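Local coordinates for protein glycosyl hyrolase, family 3 (Deinococcus radiodurans, PDB 3TEV) that probably hydrolyses O-glycosidic bonds, as a member of glycoside hydrolase family 3 built on a TIM-barrel domain, at residues L216-I222 and L249-Y255; A154-T158 and A210-L215; T169-A174 and L327-F331. The contacts are given in a common frame with arbitrary orientation. Residue numbers count along the deposited sequence, not the author numbering.

In the fold
Interactions 1 and 2 join neighbouring parts of the TIM barrel; interaction 3 brings in the C-terminal helix 314-330. Interaction 2 packs two outer helices that flank strand 174-180; the chain runs straight from its second helix into the turn that opens interaction 1, and the two contacts, centres about 13 Å apart, meet where Trp253 lies on Phe212 and Arg213. Interaction 3 brackets interaction 1 in sequence and adjoins it in space (centres about 17 Å): Pro220 packs on Leu327, Arg330 and Phe331. Interactions 2 and 3 stay separate, about 9 Å at their nearest atoms. Interactions 1 and 3 sit by the N-terminal ends of the strands, whereas TIM-barrel active sites lie at the C-terminal ends.

Interaction 1 of 3, residues L216-I222 and L249-Y255; sequences LPETPAI and LREEWGY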
ATOM      1  N   LEU A 216      -2.465   2.537  14.707  1.00 46.22           N
ATOM      2  CA  LEU A 216      -3.460   1.624  14.111  1.00 46.26           C
ATOM      3  C   LEU A 216      -4.884   2.146  13.986  1.00 46.85           C
ATOM      4  O   LEU A 216      -5.460   2.058  12.902  1.00 46.41           O
ATOM      5  CB  LEU A 216      -3.527   0.308  14.872  1.00 46.42           C
ATOM      6  CG  LEU A 216      -2.540  -0.792  14.552  1.00 46.08           C
ATOM      7  CD1 LEU A 216      -3.059  -2.030  15.260  1.00 47.14           C
ATOM      8  CD2 LEU A 216      -2.391  -1.012  13.042  1.00 44.86           C
ATOM      9  N   PRO A 217      -5.464   2.675  15.087  1.00 47.79           N
ATOM     10  CA  PRO A 217      -6.862   3.126  14.951  1.00 48.81           C
ATOM     11  C   PRO A 217      -7.053   4.296  13.963  1.00 49.21           C
ATOM     12  O   PRO A 217      -8.186   4.565  13.565  1.00 50.40           O
ATOM     13  CB  PRO A 217      -7.270   3.550  16.384  1.00 48.84           C
ATOM     14  CG  PRO A 217      -6.116   3.175  17.295  1.00 48.79           C
ATOM     15  CD  PRO A 217      -4.896   2.982  16.418  1.00 48.12           C
ATOM     16  N   GLU A 218      -5.970   4.973  13.585  1.00 48.09           N
ATOM     17  CA  GLU A 218      -6.018   6.079  12.630  1.00 47.48           C
ATOM     18  C   GLU A 218      -5.547   5.674  11.231  1.00 45.28           C
ATOM     19  O   GLU A 218      -5.517   6.506  10.326  1.00 44.63           O
ATOM     20  CB  GLU A 218      -5.134   7.245  13.106  1.00 48.46           C
ATOM     21  CG  GLU A 218      -5.766   8.162  14.148  1.00 54.10           C
ATOM     22  CD  GLU A 218      -5.691   7.584  15.547  1.00 59.82           C
ATOM     23  OE1 GLU A 218      -4.725   6.826  15.822  1.00 62.65           O
ATOM     24  OE2 GLU A 218      -6.601   7.881  16.366  1.00 62.65           O
ATOM     25  N   THR A 219      -5.154   4.413  11.063  1.00 43.02           N
ATOM     26  CA  THR A 219      -4.575   3.938   9.809  1.00 41.35           C
ATOM     27  C   THR A 219      -5.553   3.038   9.027  1.00 39.86           C
ATOM     28  O   THR A 219      -5.718   1.873   9.359  1.00 39.58           O
ATOM     29  CB  THR A 219      -3.240   3.185  10.083  1.00 41.47           C
ATOM     30  OG1 THR A 219      -2.388   3.999  10.900  1.00 42.29           O
ATOM     31  CG2 THR A 219      -2.520   2.853   8.792  1.00 41.22           C
ATOM     32  N   PRO A 220      -6.186   3.573   7.973  1.00 38.79           N
ATOM     33  CA  PRO A 220      -7.184   2.796   7.216  1.00 37.87           C
ATOM     34  C   PRO A 220      -6.576   1.728   6.274  1.00 36.97           C
ATOM     35  O   PRO A 220      -7.288   0.795   5.868  1.00 35.97           O
ATOM     36  CB  PRO A 220      -7.918   3.855   6.393  1.00 37.54           C
ATOM     37  CG  PRO A 220      -7.273   5.174   6.742  1.00 38.86           C
ATOM     38  CD  PRO A 220      -5.982   4.913   7.405  1.00 38.64           C
ATOM     39  N   ALA A 221      -5.286   1.878   5.948  1.00 36.17           N
ATOM     40  CA  ALA A 221      -4.558   0.964   5.055  1.00 35.44           C
ATOM     41  C   ALA A 221      -3.081   0.918   5.412  1.00 35.83           C
ATOM     42  O   ALA A 221      -2.484   1.939   5.839  1.00 36.02           O
ATOM     43  CB  ALA A 221      -4.717   1.376   3.617  1.00 34.79           C
ATOM     44  N   ILE A 222      -2.498  -0.268   5.249  1.00 35.24           N
ATOM     45  CA  ILE A 222      -1.097  -0.494   5.516  1.00 35.32           C
ATOM     46  C   ILE A 222      -0.468  -1.233   4.339  1.00 35.44           C
ATOM     47  O   ILE A 222      -1.037  -2.201   3.864  1.00 34.86           O
ATOM     48  CB  ILE A 222      -0.923  -1.361   6.759  1.00 35.41           C
ATOM     49  CG1 ILE A 222      -1.392  -0.594   8.011  1.00 36.19           C
ATOM     50  CG2 ILE A 222       0.550  -1.773   6.905  1.00 36.31           C
ATOM     51  CD1 ILE A 222      -1.183  -1.350   9.321  1.00 34.90           C
ATOM     52  N   LEU A 249      -0.526  -8.732  12.737  1.00 40.58           N
ATOM     53  CA  LEU A 249      -1.405  -7.635  12.384  1.00 40.75           C
ATOM     54  C   LEU A 249      -2.878  -7.860  12.737  1.00 41.15           C
ATOM     55  O   LEU A 249      -3.479  -7.016  13.401  1.00 41.05           O
ATOM     56  CB  LEU A 249      -1.276  -7.291  10.910  1.00 40.64           C
ATOM     57  CG  LEU A 249      -0.545  -6.008  10.572  1.00 41.87           C
ATOM     58  CD1 LEU A 249      -0.603  -5.748   9.066  1.00 41.67           C
ATOM     59  CD2 LEU A 249      -1.108  -4.827  11.357  1.00 42.37           C
ATOM     60  N   ARG A 250      -3.449  -8.981  12.290  1.00 41.76           N
ATOM     61  CA  ARG A 250      -4.879  -9.259  12.477  1.00 43.11           C
ATOM     62  C   ARG A 250      -5.227  -9.750  13.857  1.00 44.56           C
ATOM     63  O   ARG A 250      -6.191  -9.286  14.441  1.00 45.38           O
ATOM     64  CB  ARG A 250      -5.402 -10.312  11.483  1.00 42.74           C
ATOM     65  CG  ARG A 250      -5.353  -9.935  10.008  1.00 41.81           C
ATOM     66  CD  ARG A 250      -6.354  -8.848   9.628  1.00 41.32           C
ATOM     67  NE  ARG A 250      -6.341  -8.651   8.175  1.00 39.29           N
ATOM     68  CZ  ARG A 250      -6.595  -7.507   7.557  1.00 36.55           C
ATOM     69  NH1 ARG A 250      -6.876  -6.409   8.247  1.00 33.74           N
ATOM     70  NH2 ARG A 250      -6.571  -7.480   6.239  1.00 36.51           N
ATOM     71  N   GLU A 251      -4.464 -10.710  14.364  1.00 46.13           N
ATOM     72  CA  GLU A 251      -4.833 -11.407  15.595  1.00 47.91           C
ATOM     73  C   GLU A 251      -4.281 -10.750  16.858  1.00 47.98           C
ATOM     74  O   GLU A 251      -5.038 -10.448  17.759  1.00 48.67           O
ATOM     75  CB  GLU A 251      -4.458 -12.901  15.520  1.00 48.33           C
ATOM     76  CG  GLU A 251      -5.170 -13.612  14.369  1.00 51.16           C
ATOM     77  CD  GLU A 251      -4.864 -15.112  14.249  1.00 54.97           C
ATOM     78  OE1 GLU A 251      -3.798 -15.589  14.720  1.00 56.58           O
ATOM     79  OE2 GLU A 251      -5.705 -15.818  13.656  1.00 55.94           O
ATOM     80  N   GLU A 252      -2.973 -10.525  16.927  1.00 47.81           N
ATOM     81  CA  GLU A 252      -2.395  -9.849  18.082  1.00 48.03           C
ATOM     82  C   GLU A 252      -2.870  -8.402  18.195  1.00 46.57           C
ATOM     83  O   GLU A 252      -3.248  -7.960  19.272  1.00 45.99           O
ATOM     84  CB  GLU A 252      -0.879  -9.828  17.986  1.00 49.08           C
ATOM     85  CG  GLU A 252      -0.162 -10.956  18.652  1.00 53.44           C
ATOM     86  CD  GLU A 252       1.308 -10.614  18.857  1.00 58.50           C
ATOM     87  OE1 GLU A 252       1.593  -9.660  19.638  1.00 59.90           O
ATOM     88  OE2 GLU A 252       2.165 -11.287  18.221  1.00 60.80           O
ATOM     89  N   TRP A 253      -2.836  -7.674  17.075  1.00 44.80           N
ATOM     90  CA  TRP A 253      -3.153  -6.246  17.079  1.00 43.23           C
ATOM     91  C   TRP A 253      -4.607  -5.905  16.800  1.00 42.97           C
ATOM     92  O   TRP A 253      -5.010  -4.773  17.013  1.00 43.12           O
ATOM     93  CB  TRP A 253      -2.250  -5.502  16.100  1.00 42.25           C
ATOM     94  CG  TRP A 253      -0.821  -5.433  16.536  1.00 40.77           C
ATOM     95  CD1 TRP A 253      -0.245  -6.061  17.618  1.00 39.36           C
ATOM     96  CD2 TRP A 253       0.225  -4.716  15.891  1.00 39.14           C
ATOM     97  NE1 TRP A 253       1.088  -5.765  17.684  1.00 37.87           N
ATOM     98  CE2 TRP A 253       1.409  -4.941  16.639  1.00 38.60           C
ATOM     99  CE3 TRP A 253       0.280  -3.895  14.750  1.00 38.93           C
ATOM    100  CZ2 TRP A 253       2.628  -4.378  16.288  1.00 38.57           C
ATOM    101  CZ3 TRP A 253       1.494  -3.343  14.394  1.00 39.17           C
ATOM    102  CH2 TRP A 253       2.656  -3.577  15.170  1.00 40.39           C
ATOM    103  N   GLY A 254      -5.385  -6.865  16.303  1.00 42.81           N
ATOM    104  CA  GLY A 254      -6.799  -6.614  15.997  1.00 42.11           C
ATOM    105  C   GLY A 254      -7.027  -5.704  14.795  1.00 41.38           C
ATOM    106  O   GLY A 254      -8.108  -5.147  14.645  1.00 41.62           O
ATOM    107  N   TYR A 255      -6.023  -5.546  13.932  1.00 40.23           N
ATOM    108  CA  TYR A 255      -6.161  -4.647  12.769  1.00 39.27           C
ATOM    109  C   TYR A 255      -7.229  -5.091  11.769  1.00 39.55           C
ATOM    110  O   TYR A 255      -7.166  -6.209  11.245  1.00 40.06           O
ATOM    111  CB  TYR A 255      -4.830  -4.456  12.046  1.00 38.11           C
ATOM    112  CG  TYR A 255      -4.867  -3.428  10.921  1.00 36.29           C
ATOM    113  CD1 TYR A 255      -5.164  -2.078  11.185  1.00 34.07           C
ATOM    114  CD2 TYR A 255      -4.600  -3.796   9.599  1.00 34.19           C
ATOM    115  CE1 TYR A 255      -5.195  -1.118  10.168  1.00 32.76           C
ATOM    116  CE2 TYR A 255      -4.610  -2.839   8.554  1.00 34.11           C
ATOM    117  CZ  TYR A 255      -4.910  -1.496   8.855  1.00 34.40           C
ATOM    118  OH  TYR A 255      -4.933  -0.540   7.851  1.00 35.57           O
TER
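Leu216 opens a short 3-10 turn, closed by Thr219 N to Leu216 O (3.0 Å), and its side chain reaches across the gap: CD1 lies 3.7 Å from Trp253 CB, and CD2 lies 3.5 Å from Tyr255 CD1. At Thr219 the carbonyl takes over, accepting a hydrogen bond from the phenol, Tyr255 OH to Thr219 O at 3.0 Å, while the threonine hydroxyl is bonded to the carbonyl of Leu215. Pro220 and Ala221 turn their CA-to-CB bonds away and bring the chain into strand 221-224. This is a beta-alpha-beta crossover of the TIM barrel: helix 242-252 follows that strand, and past Gly254, with its positive phi, the chain returns through Tyr255 to the neighbouring parallel strand 258-261. Ile222, the last residue here, turns its CA-to-CB bond toward 249-255. Its CD1 sits over the Tyr255 ring in a CH-pi contact, 3.9 Å from the ring centroid, and also 4.0 Å from Leu249 CD2.

Interaction 2 of 3, residues A154-T158 and A210-L215; sequences AARVT and APFRAL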
ATOM      1  N   ALA A 154      11.203   6.298  17.204  1.00 60.73           N
ATOM      2  CA  ALA A 154       9.778   5.974  17.078  1.00 59.11           C
ATOM      3  C   ALA A 154       8.842   7.130  17.474  1.00 58.61           C
ATOM      4  O   ALA A 154       7.823   7.365  16.810  1.00 57.83           O
ATOM      5  CB  ALA A 154       9.455   4.730  17.891  1.00 58.95           C
ATOM      6  N   ALA A 155       9.216   7.844  18.541  1.00 58.07           N
ATOM      7  CA  ALA A 155       8.434   8.955  19.091  1.00 57.76           C
ATOM      8  C   ALA A 155       8.205  10.069  18.074  1.00 57.13           C
ATOM      9  O   ALA A 155       7.084  10.556  17.939  1.00 57.33           O
ATOM     10  CB  ALA A 155       9.109   9.526  20.393  1.00 57.62           C
ATOM     11  N   ARG A 156       9.268  10.467  17.373  1.00 54.32           N
ATOM     12  CA  ARG A 156       9.190  11.521  16.353  1.00 53.34           C
ATOM     13  C   ARG A 156       8.411  11.066  15.120  1.00 51.23           C
ATOM     14  O   ARG A 156       7.636  11.829  14.536  1.00 51.22           O
ATOM     15  CB  ARG A 156      10.587  11.982  15.929  1.00 54.00           C
ATOM     16  CG  ARG A 156      10.618  13.266  15.084  1.00 56.49           C
ATOM     17  CD  ARG A 156      10.370  14.496  15.937  1.00 60.68           C
ATOM     18  NE  ARG A 156      11.367  14.599  16.998  1.00 64.95           N
ATOM     19  CZ  ARG A 156      12.332  15.513  17.045  1.00 66.11           C
ATOM     20  NH1 ARG A 156      12.439  16.446  16.101  1.00 65.38           N
ATOM     21  NH2 ARG A 156      13.185  15.491  18.052  1.00 66.42           N
ATOM     22  N   VAL A 157       8.620   9.821  14.721  1.00 49.20           N
ATOM     23  CA  VAL A 157       7.905   9.280  13.567  1.00 46.97           C
ATOM     24  C   VAL A 157       6.416   9.139  13.890  1.00 46.64           C
ATOM     25  O   VAL A 157       5.568   9.520  13.084  1.00 46.10           O
ATOM     26  CB  VAL A 157       8.557   7.975  13.075  1.00 46.76           C
ATOM     27  CG1 VAL A 157       7.637   7.196  12.073  1.00 45.26           C
ATOM     28  CG2 VAL A 157       9.937   8.307  12.461  1.00 45.46           C
ATOM     29  N   THR A 158       6.109   8.631  15.084  1.00 46.80           N
ATOM     30  CA  THR A 158       4.723   8.513  15.551  1.00 47.11           C
ATOM     31  C   THR A 158       3.984   9.856  15.529  1.00 47.32           C
ATOM     32  O   THR A 158       2.861   9.939  15.031  1.00 47.25           O
ATOM     33  CB  THR A 158       4.676   7.915  16.976  1.00 47.29           C
ATOM     34  OG1 THR A 158       5.190   6.583  16.937  1.00 47.51           O
ATOM     35  CG2 THR A 158       3.247   7.893  17.523  1.00 47.94           C
ATOM     36  N   ALA A 210       6.809   0.185  16.591  1.00 40.56           N
ATOM     37  CA  ALA A 210       6.146   1.145  17.485  1.00 41.05           C
ATOM     38  C   ALA A 210       5.219   2.155  16.801  1.00 41.21           C
ATOM     39  O   ALA A 210       4.093   2.358  17.257  1.00 41.69           O
ATOM     40  CB  ALA A 210       7.158   1.850  18.409  1.00 40.68           C
ATOM     41  N   PRO A 211       5.669   2.794  15.708  1.00 41.22           N
ATOM     42  CA  PRO A 211       4.761   3.793  15.100  1.00 41.45           C
ATOM     43  C   PRO A 211       3.475   3.180  14.502  1.00 41.19           C
ATOM     44  O   PRO A 211       2.406   3.775  14.618  1.00 40.95           O
ATOM     45  CB  PRO A 211       5.633   4.456  14.011  1.00 41.43           C
ATOM     46  CG  PRO A 211       7.054   4.111  14.393  1.00 41.23           C
ATOM     47  CD  PRO A 211       6.967   2.745  15.016  1.00 41.06           C
ATOM     48  N   PHE A 212       3.578   1.997  13.896  1.00 40.76           N
ATOM     49  CA  PHE A 212       2.411   1.327  13.331  1.00 40.92           C
ATOM     50  C   PHE A 212       1.477   0.920  14.446  1.00 42.65           C
ATOM     51  O   PHE A 212       0.260   1.088  14.337  1.00 43.48           O
ATOM     52  CB  PHE A 212       2.800   0.064  12.570  1.00 39.61           C
ATOM     53  CG  PHE A 212       3.611   0.317  11.338  1.00 38.46           C
ATOM     54  CD1 PHE A 212       2.994   0.646  10.123  1.00 37.80           C
ATOM     55  CD2 PHE A 212       4.997   0.184  11.374  1.00 36.04           C
ATOM     56  CE1 PHE A 212       3.757   0.874   8.968  1.00 37.62           C
ATOM     57  CE2 PHE A 212       5.766   0.407  10.234  1.00 36.47           C
ATOM     58  CZ  PHE A 212       5.149   0.754   9.027  1.00 37.47           C
ATOM     59  N   ARG A 213       2.041   0.376  15.519  1.00 44.37           N
ATOM     60  CA  ARG A 213       1.222  -0.057  16.636  1.00 46.53           C
ATOM     61  C   ARG A 213       0.498   1.139  17.246  1.00 46.68           C
ATOM     62  O   ARG A 213      -0.705   1.069  17.490  1.00 47.47           O
ATOM     63  CB  ARG A 213       2.055  -0.815  17.678  1.00 47.40           C
ATOM     64  CG  ARG A 213       1.247  -1.436  18.836  1.00 52.51           C
ATOM     65  CD  ARG A 213       2.051  -2.591  19.462  1.00 61.08           C
ATOM     66  NE  ARG A 213       1.739  -2.892  20.868  1.00 68.39           N
ATOM     67  CZ  ARG A 213       1.988  -4.064  21.472  1.00 71.65           C
ATOM     68  NH1 ARG A 213       2.541  -5.084  20.803  1.00 72.29           N
ATOM     69  NH2 ARG A 213       1.679  -4.226  22.758  1.00 72.93           N
ATOM     70  N   ALA A 214       1.213   2.235  17.458  1.00 46.71           N
ATOM     71  CA  ALA A 214       0.613   3.433  18.061  1.00 47.14           C
ATOM     72  C   ALA A 214      -0.460   4.076  17.176  1.00 46.99           C
ATOM     73  O   ALA A 214      -1.397   4.694  17.675  1.00 46.74           O
ATOM     74  CB  ALA A 214       1.696   4.455  18.432  1.00 46.87           C
ATOM     75  N   LEU A 215      -0.339   3.891  15.866  1.00 46.65           N
ATOM     76  CA  LEU A 215      -1.195   4.618  14.917  1.00 46.21           C
ATOM     77  C   LEU A 215      -2.312   3.787  14.275  1.00 45.93           C
ATOM     78  O   LEU A 215      -3.026   4.277  13.400  1.00 45.31           O
ATOM     79  CB  LEU A 215      -0.337   5.330  13.849  1.00 45.56           C
ATOM     80  CG  LEU A 215       0.680   6.386  14.362  1.00 45.98           C
ATOM     81  CD1 LEU A 215       1.410   7.093  13.214  1.00 43.44           C
ATOM     82  CD2 LEU A 215       0.064   7.427  15.317  1.00 44.97           C
TER
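This is a helix-helix contact in the outer layer of the barrel, between the first turn of helix 154-169, which leads toward strand 174-180, and the short helix 210-215, which comes after that strand. The two axes approach to 9.0 Å with their N-to-C directions 44° apart, and small side chains let the backbones come very near: the CA atoms of Thr158 and Pro211 are 4.7 Å from each other. Thr158 is the knob. Its side chain drops into a hole formed by Ala210, Pro211, Ala214 and Leu215, with Thr158 OG1 3.4 Å from Pro211 CA and Thr158 CG2 3.9 Å from Ala214 CB. The hydroxyl can sit against this apolar surface because it is satisfied within its own helix: in the m rotamer, Thr158 OG1 donates to Ala154 O at 2.7 Å, the same carbonyl that accepts the backbone amide of Thr158.

Around the knob the contact is apolar, with no hydrogen bond crossing between the helices. Ala154 CB meets Ala210 CB at 3.7 Å at the first residue of each helix, and Val157 CG1 packs on the ring of Pro211, 3.9 Å from its CG. At the other end Leu215 CD1 lies 3.7 Å from Thr158 O, and the leucine continues onto Arg162 and Leu165 of helix 154-169. Phe212 points away from this interface and meets Phe180 edge-to-face. Helices before and after one barrel strand, here 174-180, packing side by side outside the sheet is what the beta/alpha (TIM) barrel calls for.

Interaction 3 of 3, residues T169-A174 and L327-F331; sequences TREGVA and LARRF
An aromatic ring resting on bare main chain is the oddity here: Phe331 lays one face over the peptide joining Val173 to Ala174. Build 169-174 as the exit from helix 154-169, whose last residue is Thr169. Thr169 to Gly172 form a type I turn (Gly172 N to Thr169 O, 3.1 Å), and Gly172, at phi/psi 75/27, is the C-prime residue of a Schellman motif, after which Val173 and Ala174 extend into strand 174-180. Residues 327-330 are the last turn of helix 314-330, with Phe331 N bonded to Leu327 O at 2.8 Å; Phe331 then leaves helical geometry at -126/70. Set the CA atoms of Gly172 and Phe331 5.3 Å apart. With chi1 -59° and chi2 -67°, place Phe331 CD1 3.5 Å from Gly172 C, CD2 3.5 Å from Ala174 CB, and CE1 3.8 Å from Thr169 O, which lies at the ring edge. Leu327 (t, p) brings CD1 to 4.0 Å from Ala174 CB; an all-t Arg330 puts NH2 4.0 Å from Thr169 CG2. Leu327 also touches Leu76 and Trp128, at the starts of strands 76-79 and 128-129. No hydrogen bond crosses: direct contact is van der Waals, and Asn127, bonded to Phe331 O and Ala174, adds a polar link.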
ATOM      1  N   THR A 169      -7.127  11.962   6.042  1.00 44.05           N
ATOM      2  CA  THR A 169      -8.402  11.486   6.527  1.00 45.64           C
ATOM      3  C   THR A 169      -9.442  12.599   6.580  1.00 47.04           C
ATOM      4  O   THR A 169     -10.554  12.444   6.057  1.00 47.32           O
ATOM      5  CB  THR A 169      -8.188  10.829   7.900  1.00 45.68           C
ATOM      6  OG1 THR A 169      -7.592   9.541   7.696  1.00 46.11           O
ATOM      7  CG2 THR A 169      -9.482  10.626   8.617  1.00 48.30           C
ATOM      8  N   ARG A 170      -9.077  13.736   7.170  1.00 48.17           N
ATOM      9  CA  ARG A 170     -10.030  14.838   7.269  1.00 49.99           C
ATOM     10  C   ARG A 170     -10.365  15.485   5.914  1.00 50.08           C
ATOM     11  O   ARG A 170     -11.374  16.180   5.802  1.00 50.19           O
ATOM     12  CB  ARG A 170      -9.591  15.880   8.314  1.00 50.29           C
ATOM     13  CG  ARG A 170      -8.402  16.756   7.928  1.00 53.02           C
ATOM     14  CD  ARG A 170      -8.074  17.649   9.130  1.00 58.20           C
ATOM     15  NE  ARG A 170      -6.970  18.609   9.028  1.00 59.44           N
ATOM     16  CZ  ARG A 170      -7.003  19.756   8.339  1.00 62.77           C
ATOM     17  NH1 ARG A 170      -8.066  20.043   7.569  1.00 63.38           N
ATOM     18  NH2 ARG A 170      -5.954  20.607   8.392  1.00 61.16           N
ATOM     19  N   GLU A 171      -9.531  15.250   4.894  1.00 49.55           N
ATOM     20  CA  GLU A 171      -9.807  15.772   3.558  1.00 49.35           C
ATOM     21  C   GLU A 171     -10.429  14.725   2.616  1.00 48.76           C
ATOM     22  O   GLU A 171     -10.584  14.973   1.415  1.00 49.61           O
ATOM     23  CB  GLU A 171      -8.567  16.425   2.926  1.00 49.00           C
ATOM     24  CG  GLU A 171      -8.004  17.679   3.680  1.00 51.35           C
ATOM     25  CD  GLU A 171      -8.944  18.897   3.735  1.00 52.80           C
ATOM     26  OE1 GLU A 171     -10.064  18.863   3.176  1.00 54.35           O
ATOM     27  OE2 GLU A 171      -8.559  19.919   4.361  1.00 56.49           O
ATOM     28  N   GLY A 172     -10.798  13.562   3.146  1.00 47.25           N
ATOM     29  CA  GLY A 172     -11.402  12.523   2.312  1.00 45.28           C
ATOM     30  C   GLY A 172     -10.472  11.748   1.380  1.00 44.00           C
ATOM     31  O   GLY A 172     -10.922  11.248   0.359  1.00 44.16           O
ATOM     32  N   VAL A 173      -9.188  11.636   1.719  1.00 42.35           N
ATOM     33  CA  VAL A 173      -8.265  10.786   0.977  1.00 41.05           C
ATOM     34  C   VAL A 173      -7.753   9.722   1.952  1.00 40.43           C
ATOM     35  O   VAL A 173      -7.344  10.056   3.085  1.00 40.18           O
ATOM     36  CB  VAL A 173      -7.062  11.598   0.403  1.00 41.21           C
ATOM     37  CG1 VAL A 173      -5.995  10.679  -0.186  1.00 40.71           C
ATOM     38  CG2 VAL A 173      -7.519  12.609  -0.636  1.00 40.90           C
ATOM     39  N   ALA A 174      -7.800   8.454   1.539  1.00 38.58           N
ATOM     40  CA  ALA A 174      -7.237   7.381   2.349  1.00 37.99           C
ATOM     41  C   ALA A 174      -5.724   7.494   2.308  1.00 37.66           C
ATOM     42  O   ALA A 174      -5.152   7.575   1.230  1.00 38.13           O
ATOM     43  CB  ALA A 174      -7.653   6.022   1.831  1.00 37.20           C
ATOM     44  N   LEU A 327     -13.429   0.899   2.419  1.00 37.27           N
ATOM     45  CA  LEU A 327     -12.491   1.995   2.210  1.00 37.00           C
ATOM     46  C   LEU A 327     -12.987   2.984   1.150  1.00 37.15           C
ATOM     47  O   LEU A 327     -13.008   4.194   1.381  1.00 36.79           O
ATOM     48  CB  LEU A 327     -11.106   1.464   1.813  1.00 36.32           C
ATOM     49  CG  LEU A 327      -9.956   2.474   1.811  1.00 36.29           C
ATOM     50  CD1 LEU A 327      -9.614   2.892   3.238  1.00 36.77           C
ATOM     51  CD2 LEU A 327      -8.700   1.920   1.151  1.00 36.13           C
ATOM     52  N   ALA A 328     -13.353   2.471  -0.018  1.00 37.72           N
ATOM     53  CA  ALA A 328     -13.948   3.312  -1.047  1.00 39.44           C
ATOM     54  C   ALA A 328     -15.264   4.008  -0.635  1.00 41.21           C
ATOM     55  O   ALA A 328     -15.533   5.099  -1.141  1.00 41.58           O
ATOM     56  CB  ALA A 328     -14.142   2.526  -2.341  1.00 39.02           C
ATOM     57  N   ARG A 329     -16.093   3.387   0.224  1.00 42.78           N
ATOM     58  CA  ARG A 329     -17.333   4.042   0.699  1.00 45.48           C
ATOM     59  C   ARG A 329     -16.978   5.243   1.594  1.00 45.02           C
ATOM     60  O   ARG A 329     -17.611   6.293   1.543  1.00 45.00           O
ATOM     61  CB  ARG A 329     -18.264   3.085   1.479  1.00 46.89           C
ATOM     62  CG  ARG A 329     -19.494   2.649   0.710  1.00 52.89           C
ATOM     63  CD  ARG A 329     -20.474   1.699   1.490  1.00 60.41           C
ATOM     64  NE  ARG A 329     -19.800   0.660   2.287  1.00 63.19           N
ATOM     65  CZ  ARG A 329     -19.541  -0.594   1.905  1.00 62.44           C
ATOM     66  NH1 ARG A 329     -19.885  -1.050   0.703  1.00 61.98           N
ATOM     67  NH2 ARG A 329     -18.928  -1.403   2.753  1.00 61.30           N
ATOM     68  N   ARG A 330     -15.957   5.053   2.412  1.00 44.25           N
ATOM     69  CA  ARG A 330     -15.528   6.068   3.347  1.00 44.06           C
ATOM     70  C   ARG A 330     -14.818   7.201   2.588  1.00 42.99           C
ATOM     71  O   ARG A 330     -15.007   8.359   2.898  1.00 42.56           O
ATOM     72  CB  ARG A 330     -14.614   5.433   4.395  1.00 44.30           C
ATOM     73  CG  ARG A 330     -14.231   6.367   5.517  1.00 45.82           C
ATOM     74  CD  ARG A 330     -13.330   5.661   6.497  1.00 47.49           C
ATOM     75  NE  ARG A 330     -12.865   6.588   7.530  1.00 49.60           N
ATOM     76  CZ  ARG A 330     -11.840   6.357   8.342  1.00 49.09           C
ATOM     77  NH1 ARG A 330     -11.155   5.221   8.253  1.00 46.95           N
ATOM     78  NH2 ARG A 330     -11.504   7.271   9.248  1.00 49.87           N
ATOM     79  N   PHE A 331     -14.045   6.835   1.566  1.00 41.70           N
ATOM     80  CA  PHE A 331     -13.242   7.768   0.801  1.00 40.97           C
ATOM     81  C   PHE A 331     -13.566   7.625  -0.698  1.00 41.48           C
ATOM     82  O   PHE A 331     -12.745   7.138  -1.475  1.00 41.04           O
ATOM     83  CB  PHE A 331     -11.754   7.487   1.042  1.00 39.95           C
ATOM     84  CG  PHE A 331     -11.321   7.595   2.491  1.00 39.01           C
ATOM     85  CD1 PHE A 331     -11.335   8.830   3.153  1.00 37.93           C
ATOM     86  CD2 PHE A 331     -10.870   6.472   3.182  1.00 36.76           C
ATOM     87  CE1 PHE A 331     -10.905   8.954   4.481  1.00 37.26           C
ATOM     88  CE2 PHE A 331     -10.418   6.580   4.514  1.00 36.72           C
ATOM     89  CZ  PHE A 331     -10.452   7.826   5.172  1.00 36.88           C
TER